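Local structure of putative mandelate racemase (Salmonella typhimurium, 2O56) at residues T226-A231 against P255-Q260; Y246-M251 against G272-W277. The protein binds magnesium and is probably a hydro-lyase (dehydratase) of the enolase superfamily, though its substrate and exact reaction are not established. All coordinates share one frame; numbering follows the deposited sequence.

Interaction 1. Residues T226-A231 against P255-Q260; sequences TDTTSA and PAQMKQ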
ATOM      1  N   THR A 226       2.912 -29.689  -2.868  1.00 24.91           N
ATOM      2  CA  THR A 226       1.686 -29.022  -2.467  1.00 25.63           C
ATOM      3  C   THR A 226       1.555 -27.667  -3.191  1.00 31.18           C
ATOM      4  O   THR A 226       2.538 -27.138  -3.744  1.00 25.18           O
ATOM      5  CB  THR A 226       1.677 -28.765  -0.949  1.00 26.96           C
ATOM      6  OG1 THR A 226       2.988 -28.359  -0.527  1.00 22.63           O
ATOM      7  CG2 THR A 226       1.276 -30.037  -0.175  1.00 23.54           C
ATOM      8  N   ASP A 227       0.342 -27.116  -3.197  1.00 27.62           N
ATOM      9  CA  ASP A 227       0.167 -25.718  -3.575  1.00 33.77           C
ATOM     10  C   ASP A 227      -0.212 -24.904  -2.338  1.00 30.08           C
ATOM     11  O   ASP A 227      -0.174 -25.425  -1.218  1.00 26.33           O
ATOM     12  CB  ASP A 227      -0.813 -25.569  -4.763  1.00 24.47           C
ATOM     13  CG  ASP A 227      -2.282 -25.824  -4.379  1.00 36.50           C
ATOM     14  OD1 ASP A 227      -2.560 -26.290  -3.254  1.00 34.04           O
ATOM     15  OD2 ASP A 227      -3.175 -25.570  -5.227  1.00 36.77           O
ATOM     16  N   THR A 228      -0.586 -23.644  -2.528  1.00 28.11           N
ATOM     17  CA  THR A 228      -0.932 -22.762  -1.406  1.00 27.44           C
ATOM     18  C   THR A 228      -2.008 -23.355  -0.489  1.00 29.40           C
ATOM     19  O   THR A 228      -1.835 -23.404   0.720  1.00 26.42           O
ATOM     20  CB  THR A 228      -1.379 -21.375  -1.905  1.00 23.11           C
ATOM     21  OG1 THR A 228      -0.344 -20.832  -2.719  1.00 26.42           O
ATOM     22  CG2 THR A 228      -1.641 -20.416  -0.734  1.00 23.63           C
ATOM     23  N   THR A 229      -3.094 -23.838  -1.072  1.00 22.82           N
ATOM     24  CA  THR A 229      -4.203 -24.373  -0.273  1.00 23.88           C
ATOM     25  C   THR A 229      -3.836 -25.594   0.578  1.00 22.57           C
ATOM     26  O   THR A 229      -4.076 -25.610   1.780  1.00 26.82           O
ATOM     27  CB  THR A 229      -5.445 -24.601  -1.154  1.00 28.18           C
ATOM     28  OG1 THR A 229      -5.726 -23.378  -1.843  1.00 27.86           O
ATOM     29  CG2 THR A 229      -6.675 -24.976  -0.305  1.00 22.83           C
ATOM     30  N   SER A 230      -3.243 -26.605  -0.042  1.00 29.13           N
ATOM     31  CA  SER A 230      -2.821 -27.805   0.673  1.00 26.71           C
ATOM     32  C   SER A 230      -1.639 -27.592   1.614  1.00 28.57           C
ATOM     33  O   SER A 230      -1.549 -28.255   2.643  1.00 22.45           O
ATOM     34  CB  SER A 230      -2.494 -28.929  -0.311  1.00 28.88           C
ATOM     35  OG  SER A 230      -1.625 -28.476  -1.341  1.00 31.23           O
ATOM     36  N   ALA A 231      -0.715 -26.695   1.268  1.00 20.37           N
ATOM     37  CA  ALA A 231       0.389 -26.361   2.181  1.00 23.95           C
ATOM     38  C   ALA A 231      -0.166 -25.761   3.470  1.00 25.73           C
ATOM     39  O   ALA A 231       0.305 -26.074   4.575  1.00 28.66           O
ATOM     40  CB  ALA A 231       1.380 -25.364   1.515  1.00 20.65           C
ATOM     41  N   PRO A 255       5.777 -15.065  -5.665  1.00 22.44           N
ATOM     42  CA  PRO A 255       6.155 -14.908  -4.262  1.00 24.82           C
ATOM     43  C   PRO A 255       5.014 -14.629  -3.289  1.00 23.60           C
ATOM     44  O   PRO A 255       5.195 -14.830  -2.086  1.00 25.29           O
ATOM     45  CB  PRO A 255       7.106 -13.712  -4.293  1.00 18.56           C
ATOM     46  CG  PRO A 255       7.743 -13.841  -5.641  1.00 20.76           C
ATOM     47  CD  PRO A 255       6.582 -14.185  -6.533  1.00 18.95           C
ATOM     48  N   ALA A 256       3.863 -14.183  -3.798  1.00 23.30           N
ATOM     49  CA  ALA A 256       2.710 -13.849  -2.950  1.00 22.20           C
ATOM     50  C   ALA A 256       2.097 -15.091  -2.336  1.00 24.36           C
ATOM     51  O   ALA A 256       1.493 -15.013  -1.265  1.00 26.40           O
ATOM     52  CB  ALA A 256       1.653 -13.052  -3.725  1.00 23.23           C
ATOM     53  N   GLN A 257       2.262 -16.231  -3.014  1.00 20.77           N
ATOM     54  CA  GLN A 257       1.746 -17.506  -2.527  1.00 26.36           C
ATOM     55  C   GLN A 257       2.506 -17.950  -1.275  1.00 22.35           C
ATOM     56  O   GLN A 257       1.899 -18.401  -0.306  1.00 25.06           O
ATOM     57  CB  GLN A 257       1.811 -18.594  -3.609  1.00 20.19           C
ATOM     58  CG  GLN A 257       1.145 -18.244  -4.937  1.00 23.94           C
ATOM     59  CD  GLN A 257      -0.216 -17.606  -4.803  1.00 26.77           C
ATOM     60  OE1 GLN A 257      -0.498 -16.583  -5.425  1.00 26.17           O
ATOM     61  NE2 GLN A 257      -1.076 -18.210  -4.008  1.00 21.57           N
ATOM     62  N   MET A 258       3.832 -17.807  -1.293  1.00 23.14           N
ATOM     63  CA  MET A 258       4.646 -18.018  -0.078  1.00 27.27           C
ATOM     64  C   MET A 258       4.199 -17.150   1.101  1.00 25.32           C
ATOM     65  O   MET A 258       4.133 -17.614   2.253  1.00 18.84           O
ATOM     66  CB  MET A 258       6.136 -17.788  -0.372  1.00 24.28           C
ATOM     67  CG  MET A 258       7.099 -18.399   0.675  1.00 22.72           C
ATOM     68  SD  MET A 258       7.306 -20.193   0.549  1.00 25.35           S
ATOM     69  CE  MET A 258       8.096 -20.338  -1.056  1.00 21.70           C
ATOM     70  N   LYS A 259       3.933 -15.876   0.814  1.00 18.32           N
ATOM     71  CA  LYS A 259       3.373 -14.958   1.803  1.00 20.08           C
ATOM     72  C   LYS A 259       2.017 -15.432   2.333  1.00 27.08           C
ATOM     73  O   LYS A 259       1.765 -15.363   3.544  1.00 25.36           O
ATOM     74  CB  LYS A 259       3.301 -13.543   1.236  1.00 21.85           C
ATOM     75  CG  LYS A 259       2.948 -12.428   2.224  1.00 23.13           C
ATOM     76  CD  LYS A 259       3.674 -12.518   3.536  1.00 44.13           C
ATOM     77  CE  LYS A 259       3.234 -11.397   4.480  1.00 51.86           C
ATOM     78  NZ  LYS A 259       3.231 -10.063   3.819  1.00 48.45           N
ATOM     79  N   GLN A 260       1.162 -15.941   1.451  1.00 24.07           N
ATOM     80  CA  GLN A 260      -0.132 -16.458   1.894  1.00 21.42           C
ATOM     81  C   GLN A 260       0.041 -17.644   2.869  1.00 24.05           C
ATOM     82  O   GLN A 260      -0.652 -17.707   3.870  1.00 24.89           O
ATOM     83  CB  GLN A 260      -1.019 -16.809   0.692  1.00 28.08           C
ATOM     84  CG  GLN A 260      -2.397 -17.397   1.017  1.00 34.17           C
ATOM     85  CD  GLN A 260      -3.418 -16.395   1.538  1.00 34.05           C
ATOM     86  OE1 GLN A 260      -3.148 -15.204   1.671  1.00 31.07           O
ATOM     87  NE2 GLN A 260      -4.615 -16.894   1.839  1.00 31.68           N
TER

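Interaction 2. Residues Y246-M251 against G272-W277; sequences YEEPVM and GERIYW. With MG (magnesium ion), chain I.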
ATOM      1  N   TYR A 246       9.315 -25.108   8.030  1.00 24.84           N
ATOM      2  CA  TYR A 246       8.405 -25.753   7.098  1.00 20.76           C
ATOM      3  C   TYR A 246       8.948 -25.418   5.708  1.00 25.52           C
ATOM      4  O   TYR A 246       8.921 -24.261   5.326  1.00 24.07           O
ATOM      5  CB  TYR A 246       7.032 -25.095   7.266  1.00 22.24           C
ATOM      6  CG  TYR A 246       5.853 -25.766   6.570  1.00 26.41           C
ATOM      7  CD1 TYR A 246       5.839 -27.137   6.328  1.00 27.73           C
ATOM      8  CD2 TYR A 246       4.738 -25.011   6.176  1.00 28.23           C
ATOM      9  CE1 TYR A 246       4.752 -27.743   5.712  1.00 24.30           C
ATOM     10  CE2 TYR A 246       3.634 -25.613   5.555  1.00 22.97           C
ATOM     11  CZ  TYR A 246       3.651 -26.973   5.326  1.00 24.16           C
ATOM     12  OH  TYR A 246       2.582 -27.566   4.711  1.00 23.89           O
ATOM     13  N   GLU A 247       9.447 -26.416   4.975  1.00 22.35           N
ATOM     14  CA  GLU A 247      10.335 -26.188   3.828  1.00 22.80           C
ATOM     15  C   GLU A 247       9.608 -26.317   2.486  1.00 23.91           C
ATOM     16  O   GLU A 247       8.894 -27.292   2.233  1.00 22.97           O
ATOM     17  CB  GLU A 247      11.549 -27.153   3.860  1.00 21.39           C
ATOM     18  CG  GLU A 247      12.397 -27.074   2.613  1.00 25.78           C
ATOM     19  CD  GLU A 247      13.680 -27.870   2.685  1.00 35.46           C
ATOM     20  OE1 GLU A 247      14.202 -28.122   3.797  1.00 40.72           O
ATOM     21  OE2 GLU A 247      14.174 -28.250   1.608  1.00 39.72           O
ATOM     22  N   GLU A 248       9.798 -25.325   1.623  1.00 26.26           N
ATOM     23  CA  GLU A 248       9.161 -25.301   0.311  1.00 21.05           C
ATOM     24  C   GLU A 248       7.682 -25.699   0.282  1.00 20.51           C
ATOM     25  O   GLU A 248       7.304 -26.592  -0.482  1.00 25.37           O
ATOM     26  CB  GLU A 248       9.948 -26.201  -0.659  1.00 31.18           C
ATOM     27  CG  GLU A 248      11.284 -25.612  -1.099  1.00 31.24           C
ATOM     28  CD  GLU A 248      11.721 -26.127  -2.446  1.00 40.80           C
ATOM     29  OE1 GLU A 248      11.959 -27.340  -2.545  1.00 37.57           O
ATOM     30  OE2 GLU A 248      11.826 -25.325  -3.405  1.00 37.43           O
ATOM     31  N   PRO A 249       6.828 -25.027   1.083  1.00 23.22           N
ATOM     32  CA  PRO A 249       5.417 -25.412   1.044  1.00 22.47           C
ATOM     33  C   PRO A 249       4.810 -25.183  -0.357  1.00 25.25           C
ATOM     34  O   PRO A 249       3.863 -25.854  -0.761  1.00 22.01           O
ATOM     35  CB  PRO A 249       4.782 -24.463   2.064  1.00 23.65           C
ATOM     36  CG  PRO A 249       5.713 -23.283   2.132  1.00 28.18           C
ATOM     37  CD  PRO A 249       7.061 -23.875   1.979  1.00 25.40           C
ATOM     38  N   VAL A 250       5.376 -24.255  -1.116  1.00 23.50           N
ATOM     39  CA  VAL A 250       4.797 -23.912  -2.406  1.00 18.45           C
ATOM     40  C   VAL A 250       5.980 -23.453  -3.302  1.00 24.20           C
ATOM     41  O   VAL A 250       7.028 -23.057  -2.793  1.00 25.19           O
ATOM     42  CB  VAL A 250       3.710 -22.799  -2.230  1.00 23.81           C
ATOM     43  CG1 VAL A 250       4.339 -21.465  -1.728  1.00 25.09           C
ATOM     44  CG2 VAL A 250       2.964 -22.556  -3.519  1.00 37.59           C
ATOM     45  N   MET A 251       5.841 -23.566  -4.619  1.00 22.97           N
ATOM     46  CA  MET A 251       6.891 -23.108  -5.541  1.00 25.20           C
ATOM     47  C   MET A 251       7.047 -21.578  -5.476  1.00 26.02           C
ATOM     48  O   MET A 251       6.122 -20.905  -5.037  1.00 26.75           O
ATOM     49  CB  MET A 251       6.558 -23.568  -6.965  1.00 26.40           C
ATOM     50  CG  MET A 251       5.363 -22.892  -7.591  1.00 28.95           C
ATOM     51  SD  MET A 251       4.973 -23.586  -9.221  1.00 27.82           S
ATOM     52  CE  MET A 251       3.478 -22.679  -9.617  1.00 22.75           C
ATOM     53  N   GLY A 272      14.521 -21.923  -0.897  1.00 21.39           N
ATOM     54  CA  GLY A 272      15.666 -21.308  -1.549  1.00 22.70           C
ATOM     55  C   GLY A 272      16.386 -22.182  -2.566  1.00 24.38           C
ATOM     56  O   GLY A 272      17.105 -21.675  -3.422  1.00 22.91           O
ATOM     57  N   GLU A 273      16.190 -23.495  -2.506  1.00 26.03           N
ATOM     58  CA  GLU A 273      16.861 -24.358  -3.485  1.00 26.13           C
ATOM     59  C   GLU A 273      16.455 -24.052  -4.929  1.00 26.04           C
ATOM     60  O   GLU A 273      17.225 -24.307  -5.867  1.00 27.03           O
ATOM     61  CB  GLU A 273      16.696 -25.843  -3.153  1.00 31.25           C
ATOM     62  CG  GLU A 273      15.286 -26.383  -3.226  1.00 29.85           C
ATOM     63  CD  GLU A 273      15.170 -27.721  -2.532  1.00 38.08           C
ATOM     64  OE1 GLU A 273      14.856 -27.739  -1.323  1.00 38.00           O
ATOM     65  OE2 GLU A 273      15.413 -28.759  -3.176  1.00 38.21           O
ATOM     66  N   ARG A 274      15.261 -23.476  -5.095  1.00 26.02           N
ATOM     67  CA  ARG A 274      14.763 -23.077  -6.397  1.00 21.58           C
ATOM     68  C   ARG A 274      14.513 -21.586  -6.562  1.00 17.46           C
ATOM     69  O   ARG A 274      13.733 -21.166  -7.409  1.00 21.17           O
ATOM     70  CB  ARG A 274      13.542 -23.899  -6.775  1.00 27.10           C
ATOM     71  CG  ARG A 274      13.914 -25.322  -7.198  1.00 24.78           C
ATOM     72  CD  ARG A 274      12.679 -26.106  -7.483  1.00 26.24           C
ATOM     73  NE  ARG A 274      12.074 -26.595  -6.247  1.00 24.31           N
ATOM     74  CZ  ARG A 274      11.148 -27.539  -6.208  1.00 28.21           C
ATOM     75  NH1 ARG A 274      10.719 -28.078  -7.342  1.00 25.67           N
ATOM     76  NH2 ARG A 274      10.655 -27.943  -5.047  1.00 24.83           N
ATOM     77  N   ILE A 275      15.235 -20.797  -5.781  1.00 20.31           N
ATOM     78  CA  ILE A 275      15.243 -19.340  -5.863  1.00 23.59           C
ATOM     79  C   ILE A 275      16.697 -18.893  -6.092  1.00 20.76           C
ATOM     80  O   ILE A 275      17.607 -19.303  -5.368  1.00 24.89           O
ATOM     81  CB  ILE A 275      14.762 -18.753  -4.523  1.00 18.55           C
ATOM     82  CG1 ILE A 275      13.365 -19.263  -4.152  1.00 22.27           C
ATOM     83  CG2 ILE A 275      14.726 -17.263  -4.576  1.00 20.21           C
ATOM     84  CD1 ILE A 275      12.882 -18.798  -2.709  1.00 24.32           C
ATOM     85  N   TYR A 276      16.918 -18.078  -7.114  1.00 19.40           N
ATOM     86  CA  TYR A 276      18.271 -17.846  -7.626  1.00 21.44           C
ATOM     87  C   TYR A 276      18.671 -16.387  -7.570  1.00 23.03           C
ATOM     88  O   TYR A 276      17.899 -15.511  -7.965  1.00 20.91           O
ATOM     89  CB  TYR A 276      18.402 -18.373  -9.066  1.00 18.35           C
ATOM     90  CG  TYR A 276      17.698 -19.674  -9.298  1.00 21.42           C
ATOM     91  CD1 TYR A 276      18.047 -20.817  -8.566  1.00 21.05           C
ATOM     92  CD2 TYR A 276      16.666 -19.768 -10.218  1.00 20.16           C
ATOM     93  CE1 TYR A 276      17.398 -22.025  -8.743  1.00 21.57           C
ATOM     94  CE2 TYR A 276      15.997 -20.983 -10.403  1.00 15.47           C
ATOM     95  CZ  TYR A 276      16.382 -22.103  -9.651  1.00 22.06           C
ATOM     96  OH  TYR A 276      15.758 -23.308  -9.851  1.00 24.91           O
ATOM     97  N   TRP A 277      19.896 -16.151  -7.092  1.00 24.18           N
ATOM     98  CA  TRP A 277      20.554 -14.832  -7.071  1.00 20.30           C
ATOM     99  C   TRP A 277      19.918 -13.877  -6.060  1.00 23.27           C
ATOM    100  O   TRP A 277      18.864 -14.163  -5.494  1.00 25.16           O
ATOM    101  CB  TRP A 277      20.682 -14.188  -8.462  1.00 21.20           C
ATOM    102  CG  TRP A 277      21.192 -15.084  -9.566  1.00 20.77           C
ATOM    103  CD1 TRP A 277      21.893 -16.245  -9.437  1.00 15.63           C
ATOM    104  CD2 TRP A 277      21.051 -14.853 -10.973  1.00 21.39           C
ATOM    105  NE1 TRP A 277      22.177 -16.763 -10.680  1.00 21.32           N
ATOM    106  CE2 TRP A 277      21.682 -15.922 -11.637  1.00 23.02           C
ATOM    107  CE3 TRP A 277      20.442 -13.843 -11.735  1.00 16.64           C
ATOM    108  CZ2 TRP A 277      21.710 -16.028 -13.032  1.00 23.86           C
ATOM    109  CZ3 TRP A 277      20.487 -13.945 -13.126  1.00 23.77           C
ATOM    110  CH2 TRP A 277      21.125 -15.025 -13.757  1.00 26.67           C
TER
HETATM  111 MG    MG I2001      14.401 -29.595  -0.120  1.00 38.11          MG
HETATM  112  O   HOH W   1      12.885 -23.005  -3.247  1.00 25.04           O
HETATM  113  O   HOH W   2      16.359 -30.616   0.110  1.00 49.56           O
HETATM  114  O   HOH W   3      12.221 -29.032  -0.973  1.00 40.13           O

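Interaction 1. Residues T226-A231 against P255-Q260
Thr228 OG1 is held by two groups: Gln257 NE2 reaches it from across the contact at 3.0 Å, and Asp317 of a neighbouring subunit forms a further hydrogen bond with the same oxygen through OD2. The bond from Gln257 is nearly straight, 173° at the hydrogen, and OG1 lies almost in the plane of the amide. Gln257 gets there by folding back: the chain bends at chi2 (-45°), which brings the amide nitrogen round to the hydroxyl, while Thr228 OG1 also rests 3.2 Å from Gln257 CB. A hydroxyl can both give and take a hydrogen bond, and threonine therefore suits a place between an amide donor and a carboxylate of another chain.

The other branch of the same residue does the apolar work. With CG2 anti to the backbone N (OG1 at chi1 -56°), the methyl of Thr228 is directed at Gln260, nearly one helical turn beyond Gln257, and lies 3.6 Å from Gln260 CG. Here glutamine serves through its methylene groups; Val261 adds to the surface that Thr228 touches. The contact joins the first turns of two consecutive helices, 228-238 and 255-264, on the outside of the TIM-like barrel of the enolase superfamily, with strand 246-247 between them in the chain.

Just before Thr228, Asp227 occupies the N-cap of its helix. Ser230 N donates to Asp227 OD1 at 3.3 Å, almost along the C-O axis, and Asp227 N donates in return to Ser230 OG at 3.0 Å, a capping box. The short side chains of aspartate and serine suit this reciprocal pairing, which ties up two backbone N-H groups at the helix start. Gly191 N also binds Asp227 OD1, and Ser230 OG is bonded to Leu189 O.

Interaction 2. Residues Y246-M251 against G272-W277
Arg274 grips the Glu248 carboxylate side-on in a salt bridge, Arg274 NH2 to Glu248 OE1 at 2.9 Å and Arg274 NE to Glu248 OE2 at 3.1 Å. The two planes are 55° apart: OE2 offers its syn lone pair, whereas NH2 meets OE1 from above the carboxylate plane. A bend at chi3 (-80°) turns the guanidinium edge to the acid, while Phe86 O of a neighbouring subunit takes NH1 and His223 O a share of NH2. A water donates to Glu248 OE2 and accepts from Gly272 N and Arg274 N, pinning the acid to the turn 272-275.

Glu273 stacks its carboxylate nearly parallel to that of Glu248, Glu273 OE1 lying 3.2 Å from Glu248 OE1; the neighbouring magnesium and arginine probably offset this repulsion. Its CG sits between backbone N and carbonyl carbon (chi1 65°), and the chain then extends to put OE1 on the magnesium. Glu247, also extended, brings OE2 to the metal at 2.2 Å, and Lys172 pairs with its other oxygen. Glutamate offers hard anionic oxygens on a side chain long enough to converge on one ion from separate strand ends. With Glu221 they form the three-carboxylate magnesium site characteristic of the enolase superfamily barrel.

Interaction 1 and interaction 2 have centres about 11 Å apart, and their segments alternate along the chain, because strand 246-247 follows helix 228-238 and leads on to helix 255-264. The segment 246-251 is the bridge: Thr226 OG1 lies 2.7 Å from Pro249 O and Ala231 O 2.7 Å from Tyr246 OH, both probable hydrogen bonds, while Met258 CE packs 3.4 Å from Val250 O. Interaction 2 supplies two of the three protein ligands of the magnesium, at the C-terminal ends of the barrel strands, whereas interaction 1 lies farther out, the Gln257 side chain about 12 Å from that of Glu248. Asp317 of one neighbouring subunit reaches both, bonding Thr228 and packing on Val250, while Phe86 of another meets Arg274.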